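Local coordinates for protein endoglucanase A (Clostridium longisporum, PDB 6Q1I) that hydrolyses internal beta-1,4-glucosidic linkages in cellulose, lichenan and barley beta-glucan, and also cleaves xylan, through its family 5 catalytic domain, at residues 259-270 / 302-312. Sequence-based numbering, arbitrary orientation. Where two conformers were deposited one is given.
Sequences KYSLDVELDSYL and YYVTAAQKRGI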
ATOM      1  N   LYS A 259      -9.884 -20.641   8.382  1.00 13.99           N
ATOM      2  CA  LYS A 259      -8.677 -20.933   7.617  1.00 13.27           C
ATOM      3  C   LYS A 259      -9.011 -21.257   6.168  1.00 12.93           C
ATOM      4  O   LYS A 259      -8.352 -20.758   5.246  1.00 13.36           O
ATOM      5  CB  LYS A 259      -7.916 -22.074   8.295  1.00 15.14           C
ATOM      6  CG  LYS A 259      -7.261 -21.629   9.587  1.00 16.99           C
ATOM      7  CD  LYS A 259      -6.730 -22.790  10.401  1.00 20.36           C
ATOM      8  CE  LYS A 259      -6.061 -22.289  11.673  1.00 23.83           C
ATOM      9  NZ  LYS A 259      -5.707 -23.386  12.606  1.00 27.34           N
ATOM     10  N   TYR A 260     -10.038 -22.077   5.947  1.00 14.59           N
ATOM     11  CA  TYR A 260     -10.442 -22.414   4.588  1.00 14.31           C
ATOM     12  C   TYR A 260     -10.836 -21.168   3.809  1.00 13.94           C
ATOM     13  O   TYR A 260     -10.446 -20.998   2.648  1.00 12.85           O
ATOM     14  CB  TYR A 260     -11.611 -23.398   4.632  1.00 17.32           C
ATOM     15  CG  TYR A 260     -12.193 -23.696   3.271  1.00 18.77           C
ATOM     16  CD1 TYR A 260     -11.603 -24.626   2.436  1.00 20.67           C
ATOM     17  CD2 TYR A 260     -13.333 -23.038   2.819  1.00 20.42           C
ATOM     18  CE1 TYR A 260     -12.134 -24.899   1.188  1.00 21.34           C
ATOM     19  CE2 TYR A 260     -13.871 -23.309   1.574  1.00 22.05           C
ATOM     20  CZ  TYR A 260     -13.266 -24.242   0.768  1.00 22.96           C
ATOM     21  OH  TYR A 260     -13.787 -24.521  -0.475  1.00 26.65           O
ATOM     22  N   SER A 261     -11.614 -20.290   4.434  1.00 12.86           N
ATOM     23  CA  SER A 261     -12.068 -19.084   3.759  1.00 12.73           C
ATOM     24  C   SER A 261     -10.891 -18.225   3.329  1.00 11.16           C
ATOM     25  O   SER A 261     -10.878 -17.689   2.210  1.00 11.54           O
ATOM     26  CB  SER A 261     -12.992 -18.292   4.683  1.00 15.45           C
ATOM     27  OG  SER A 261     -14.158 -19.029   4.967  1.00 18.70           O
ATOM     28  N   LEU A 262      -9.897 -18.069   4.204  1.00 11.09           N
ATOM     29  CA  LEU A 262      -8.744 -17.259   3.835  1.00 10.35           C
ATOM     30  C   LEU A 262      -7.942 -17.930   2.730  1.00 10.58           C
ATOM     31  O   LEU A 262      -7.465 -17.259   1.806  1.00 10.89           O
ATOM     32  CB  LEU A 262      -7.892 -16.956   5.067  1.00 11.62           C
ATOM     33  CG  LEU A 262      -6.725 -15.986   4.876  1.00 12.04           C
ATOM     34  CD1 LEU A 262      -7.179 -14.657   4.295  1.00 13.00           C
ATOM     35  CD2 LEU A 262      -6.013 -15.766   6.196  1.00 13.44           C
ATOM     36  N   ASP A 263      -7.790 -19.252   2.798  1.00 11.45           N
ATOM     37  CA  ASP A 263      -7.068 -19.970   1.752  1.00 12.00           C
ATOM     38  C   ASP A 263      -7.727 -19.774   0.386  1.00 11.01           C
ATOM     39  O   ASP A 263      -7.042 -19.532  -0.613  1.00 11.82           O
ATOM     40  CB  ASP A 263      -6.981 -21.463   2.090  1.00 14.44           C
ATOM     41  CG  ASP A 263      -6.006 -21.760   3.218  1.00 19.60           C
ATOM     42  OD1 ASP A 263      -5.073 -20.964   3.451  1.00 21.36           O
ATOM     43  OD2 ASP A 263      -6.162 -22.815   3.860  1.00 24.79           O
ATOM     44  N   VAL A 264      -9.059 -19.889   0.320  1.00 11.46           N
ATOM     45  CA  VAL A 264      -9.752 -19.719  -0.959  1.00 12.08           C
ATOM     46  C   VAL A 264      -9.593 -18.293  -1.474  1.00 11.01           C
ATOM     47  O   VAL A 264      -9.418 -18.065  -2.678  1.00 10.84           O
ATOM     48  CB  VAL A 264     -11.231 -20.132  -0.817  1.00 15.24           C
ATOM     49  CG1 VAL A 264     -12.032 -19.710  -2.039  1.00 18.79           C
ATOM     50  CG2 VAL A 264     -11.328 -21.644  -0.607  1.00 17.77           C
ATOM     51  N   GLU A 265      -9.657 -17.313  -0.573  1.00 10.23           N
ATOM     52  CA  GLU A 265      -9.469 -15.919  -0.970  1.00  9.24           C
ATOM     53  C   GLU A 265      -8.073 -15.699  -1.552  1.00  9.25           C
ATOM     54  O   GLU A 265      -7.918 -15.095  -2.625  1.00  9.60           O
ATOM     55  CB  GLU A 265      -9.714 -15.021   0.245  1.00 10.55           C
ATOM     56  CG  GLU A 265      -9.452 -13.547  -0.003  1.00 10.50           C
ATOM     57  CD  GLU A 265      -9.713 -12.680   1.221  1.00 11.80           C
ATOM     58  OE1 GLU A 265     -10.300 -13.180   2.207  1.00 14.40           O
ATOM     59  OE2 GLU A 265      -9.298 -11.503   1.209  1.00 13.70           O
ATOM     60  N   LEU A 266      -7.041 -16.186  -0.863  1.00  9.75           N
ATOM     61  CA  LEU A 266      -5.678 -15.994  -1.350  1.00 10.30           C
ATOM     62  C   LEU A 266      -5.443 -16.746  -2.656  1.00  9.16           C
ATOM     63  O   LEU A 266      -4.736 -16.247  -3.540  1.00  9.97           O
ATOM     64  CB  LEU A 266      -4.675 -16.405  -0.271  1.00 10.47           C
ATOM     65  CG  LEU A 266      -4.689 -15.527   0.984  1.00 10.96           C
ATOM     66  CD1 LEU A 266      -3.853 -16.163   2.093  1.00 12.05           C
ATOM     67  CD2 LEU A 266      -4.188 -14.110   0.659  1.00 12.47           C
ATOM     68  N   ASP A 267      -6.026 -17.944  -2.793  1.00  9.40           N
ATOM     69  CA  ASP A 267      -5.980 -18.649  -4.073  1.00 10.64           C
ATOM     70  C   ASP A 267      -6.565 -17.785  -5.191  1.00  9.71           C
ATOM     71  O   ASP A 267      -6.028 -17.744  -6.304  1.00 11.33           O
ATOM     72  CB  ASP A 267      -6.778 -19.960  -4.004  1.00 11.90           C
ATOM     73  CG  ASP A 267      -6.055 -21.084  -3.274  1.00 15.42           C
ATOM     74  OD1 ASP A 267      -4.845 -20.975  -2.991  1.00 17.13           O
ATOM     75  OD2 ASP A 267      -6.734 -22.099  -3.006  1.00 18.04           O
ATOM     76  N   SER A 268      -7.684 -17.108  -4.920  1.00  9.47           N
ATOM     77  CA  SER A 268      -8.306 -16.287  -5.957  1.00 10.22           C
ATOM     78  C   SER A 268      -7.387 -15.150  -6.395  1.00  9.60           C
ATOM     79  O   SER A 268      -7.325 -14.822  -7.586  1.00 10.08           O
ATOM     80  CB  SER A 268      -9.675 -15.764  -5.506  1.00 11.08           C
ATOM     81  OG  SER A 268      -9.569 -14.615  -4.675  1.00 11.48           O
ATOM     82  N   TYR A 269      -6.634 -14.562  -5.463  1.00  8.95           N
ATOM     83  CA  TYR A 269      -5.687 -13.517  -5.840  1.00  9.41           C
ATOM     84  C   TYR A 269      -4.556 -14.096  -6.683  1.00 10.36           C
ATOM     85  O   TYR A 269      -4.253 -13.591  -7.771  1.00 10.61           O
ATOM     86  CB  TYR A 269      -5.114 -12.835  -4.596  1.00  9.57           C
ATOM     87  CG  TYR A 269      -6.129 -12.190  -3.667  1.00  9.80           C
ATOM     88  CD1 TYR A 269      -7.401 -11.825  -4.110  1.00 10.15           C
ATOM     89  CD2 TYR A 269      -5.818 -11.965  -2.337  1.00 10.79           C
ATOM     90  CE1 TYR A 269      -8.320 -11.242  -3.254  1.00 10.50           C
ATOM     91  CE2 TYR A 269      -6.727 -11.370  -1.476  1.00 10.55           C
ATOM     92  CZ  TYR A 269      -7.978 -11.019  -1.936  1.00 10.20           C
ATOM     93  OH  TYR A 269      -8.891 -10.437  -1.084  1.00 12.05           O
ATOM     94  N   LEU A 270      -3.914 -15.156  -6.190  1.00  9.79           N
ATOM     95  CA  LEU A 270      -2.814 -15.764  -6.928  1.00 10.33           C
ATOM     96  C   LEU A 270      -3.259 -16.143  -8.327  1.00 10.39           C
ATOM     97  O   LEU A 270      -2.639 -15.756  -9.331  1.00 10.77           O
ATOM     98  CB  LEU A 270      -2.345 -17.017  -6.188  1.00 11.31           C
ATOM     99  CG  LEU A 270      -1.352 -17.896  -6.949  1.00 13.02           C
ATOM    100  CD1 LEU A 270      -0.065 -17.131  -7.205  1.00 13.79           C
ATOM    101  CD2 LEU A 270      -1.083 -19.174  -6.187  1.00 13.64           C
ATOM    102  N   TYR A 302      -1.230 -17.112  10.324  1.00 10.04           N
ATOM    103  CA  TYR A 302      -1.812 -17.930   9.269  1.00 10.55           C
ATOM    104  C   TYR A 302      -1.832 -17.171   7.952  1.00  9.91           C
ATOM    105  O   TYR A 302      -1.504 -17.726   6.897  1.00 10.28           O
ATOM    106  CB  TYR A 302      -3.223 -18.372   9.650  1.00 11.35           C
ATOM    107  CG  TYR A 302      -3.714 -19.468   8.740  1.00 11.76           C
ATOM    108  CD1 TYR A 302      -3.494 -20.802   9.065  1.00 13.90           C
ATOM    109  CD2 TYR A 302      -4.347 -19.185   7.536  1.00 12.48           C
ATOM    110  CE1 TYR A 302      -3.907 -21.810   8.237  1.00 15.17           C
ATOM    111  CE2 TYR A 302      -4.770 -20.201   6.701  1.00 14.41           C
ATOM    112  CZ  TYR A 302      -4.536 -21.508   7.060  1.00 15.68           C
ATOM    113  OH  TYR A 302      -4.937 -22.546   6.255  1.00 18.53           O
ATOM    114  N   TYR A 303      -2.202 -15.892   8.004  1.00  8.90           N
ATOM    115  CA  TYR A 303      -2.267 -15.062   6.808  1.00  8.63           C
ATOM    116  C   TYR A 303      -0.911 -14.985   6.120  1.00  8.45           C
ATOM    117  O   TYR A 303      -0.805 -15.224   4.913  1.00  9.11           O
ATOM    118  CB  TYR A 303      -2.774 -13.681   7.220  1.00  9.31           C
ATOM    119  CG  TYR A 303      -3.260 -12.747   6.129  1.00  8.72           C
ATOM    120  CD1 TYR A 303      -2.446 -12.379   5.058  1.00  9.50           C
ATOM    121  CD2 TYR A 303      -4.518 -12.162   6.215  1.00  8.95           C
ATOM    122  CE1 TYR A 303      -2.884 -11.496   4.094  1.00  9.13           C
ATOM    123  CE2 TYR A 303      -4.958 -11.260   5.258  1.00  8.29           C
ATOM    124  CZ  TYR A 303      -4.143 -10.944   4.192  1.00  8.60           C
ATOM    125  OH  TYR A 303      -4.562 -10.055   3.223  1.00  9.20           O
ATOM    126  N   VAL A 304       0.141 -14.650   6.867  1.00  9.06           N
ATOM    127  CA  VAL A 304       1.460 -14.526   6.256  1.00  9.17           C
ATOM    128  C   VAL A 304       1.932 -15.868   5.707  1.00  9.34           C
ATOM    129  O   VAL A 304       2.489 -15.934   4.610  1.00  9.37           O
ATOM    130  CB  VAL A 304       2.474 -13.914   7.241  1.00  9.12           C
ATOM    131  CG1 VAL A 304       3.852 -13.906   6.627  1.00 10.20           C
ATOM    132  CG2 VAL A 304       2.061 -12.504   7.627  1.00  9.39           C
ATOM    133  N   THR A 305       1.737 -16.953   6.460  1.00  9.54           N
ATOM    134  CA  THR A 305       2.150 -18.269   5.973  1.00 10.21           C
ATOM    135  C   THR A 305       1.426 -18.617   4.678  1.00  9.52           C
ATOM    136  O   THR A 305       2.046 -19.035   3.697  1.00 10.32           O
ATOM    137  CB  THR A 305       1.872 -19.352   7.024  1.00 11.67           C
ATOM    138  OG1 THR A 305       2.576 -19.068   8.237  1.00 13.74           O
ATOM    139  CG2 THR A 305       2.326 -20.717   6.522  1.00 12.28           C
ATOM    140  N   ALA A 306       0.110 -18.423   4.653  1.00  9.50           N
ATOM    141  CA  ALA A 306      -0.682 -18.786   3.484  1.00 10.47           C
ATOM    142  C   ALA A 306      -0.318 -17.924   2.283  1.00  9.77           C
ATOM    143  O   ALA A 306      -0.225 -18.416   1.152  1.00 10.69           O
ATOM    144  CB  ALA A 306      -2.167 -18.639   3.807  1.00 10.41           C
ATOM    145  N   ALA A 307      -0.100 -16.634   2.504  1.00  9.63           N
ATOM    146  CA  ALA A 307       0.273 -15.763   1.402  1.00  9.21           C
ATOM    147  C   ALA A 307       1.664 -16.101   0.888  1.00  9.10           C
ATOM    148  O   ALA A 307       1.883 -16.198  -0.326  1.00  9.19           O
ATOM    149  CB  ALA A 307       0.211 -14.318   1.862  1.00 10.00           C
ATOM    150  N   GLN A 308       2.623 -16.285   1.796  1.00  9.31           N
ATOM    151  CA  GLN A 308       3.990 -16.564   1.372  1.00  9.51           C
ATOM    152  C   GLN A 308       4.119 -17.926   0.695  1.00  9.87           C
ATOM    153  O   GLN A 308       4.915 -18.071  -0.242  1.00 10.47           O
ATOM    154  CB  GLN A 308       4.933 -16.393   2.560  1.00 10.63           C
ATOM    155  CG  GLN A 308       5.182 -14.926   2.892  1.00 10.66           C
ATOM    156  CD  GLN A 308       6.032 -14.277   1.832  1.00 10.13           C
ATOM    157  OE1 GLN A 308       7.247 -14.456   1.813  1.00 10.88           O
ATOM    158  NE2 GLN A 308       5.396 -13.566   0.905  1.00 11.87           N
ATOM    159  N   LYS A 309       3.355 -18.935   1.131  1.00 10.84           N
ATOM    160  CA  LYS A 309       3.336 -20.222   0.435  0.74 12.01           C
ATOM    161  C   LYS A 309       2.905 -20.067  -1.014  1.00 11.21           C
ATOM    162  O   LYS A 309       3.268 -20.886  -1.865  1.00 13.46           O
ATOM    163  CB  LYS A 309       2.369 -21.184   1.131  0.74 13.94           C
ATOM    164  CG  LYS A 309       2.922 -21.850   2.379  0.74 15.54           C
ATOM    165  CD  LYS A 309       1.908 -22.814   3.000  0.74 18.58           C
ATOM    166  CE  LYS A 309       2.499 -23.580   4.178  0.74 22.16           C
ATOM    167  NZ  LYS A 309       1.467 -24.348   4.931  0.74 24.19           N
ATOM    168  N   ARG A 310       2.109 -19.042  -1.300  1.00 10.23           N
ATOM    169  CA  ARG A 310       1.612 -18.744  -2.634  1.00 10.22           C
ATOM    170  C   ARG A 310       2.462 -17.714  -3.367  1.00 11.02           C
ATOM    171  O   ARG A 310       2.115 -17.333  -4.491  1.00 12.43           O
ATOM    172  CB  ARG A 310       0.162 -18.253  -2.533  1.00 11.02           C
ATOM    173  CG  ARG A 310      -0.810 -19.347  -2.108  1.00 11.32           C
ATOM    174  CD  ARG A 310      -2.129 -18.784  -1.585  1.00 12.32           C
ATOM    175  NE  ARG A 310      -3.101 -19.840  -1.343  1.00 13.14           N
ATOM    176  CZ  ARG A 310      -3.125 -20.621  -0.265  1.00 13.24           C
ATOM    177  NH1 ARG A 310      -2.232 -20.472   0.708  1.00 14.27           N
ATOM    178  NH2 ARG A 310      -4.048 -21.568  -0.165  1.00 15.92           N
ATOM    179  N   GLY A 311       3.555 -17.247  -2.759  1.00  9.80           N
ATOM    180  CA  GLY A 311       4.394 -16.238  -3.382  1.00  9.86           C
ATOM    181  C   GLY A 311       3.811 -14.844  -3.368  1.00  8.84           C
ATOM    182  O   GLY A 311       4.160 -14.034  -4.236  1.00 11.64           O
ATOM    183  N   ILE A 312       2.923 -14.547  -2.420  1.00  8.90           N
ATOM    184  CA  ILE A 312       2.253 -13.258  -2.309  1.00  8.34           C
ATOM    185  C   ILE A 312       2.850 -12.500  -1.124  1.00  8.43           C
ATOM    186  O   ILE A 312       2.623 -12.886   0.033  1.00  9.82           O
ATOM    187  CB  ILE A 312       0.735 -13.415  -2.130  1.00  8.46           C
ATOM    188  CG1 ILE A 312       0.130 -14.233  -3.274  1.00 10.27           C
ATOM    189  CG2 ILE A 312       0.080 -12.032  -2.018  1.00  9.48           C
ATOM    190  CD1 ILE A 312      -1.339 -14.559  -3.087  1.00 11.36           C
TER
HETATM  191  O   HOH W   1      -2.555 -21.963   3.238  1.00 22.27           O
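Y302 opens the second segment by reaching across to K259, L262 and D263 of helix 259-270. K259 CG lies over one face of the ring, 3.7 Å from the Y302 centroid in a CH-pi contact; a chi1 of -167° carries that ring away from the backbone N and toward the neighbouring helix. At the rim, Y302 OH donates to D263 OD2 (2.7 Å) on the syn side of the carboxylate. Next comes Y303, turned inward: L262 CD2 packs against Y303 CD2 at 3.9 Å, while the Y303 hydroxyl bonds to the A235 carbonyl and its ring stacks with F285. One turn on, A306 CB and L266 CD1 meet tightly at 3.5 Å.

R310 then extends toward helix 259-270, its CD against L266 CB. R310 NE (2.7 Å) and NH2 (3.0 Å) both grip the single oxygen D267 OD1, side-on and from one face of the carboxylate. R310 NH1 bonds to A306 O at 2.9 Å, and a water links it to D263 OD1. After the Schellman turn at G311, I312 CD1 packs against L266 O and L270 CB.

These are neighbouring outer helices of the TIM barrel, their segments inclined at 34°, with L266 and I312 continuing inward onto I282 of strand 280-285. Bonds from three nitrogens fix the guanidinium's rotation, and the nearby acidic pair D263 and D267 probably stabilises its positive charge beside the apolar contacts.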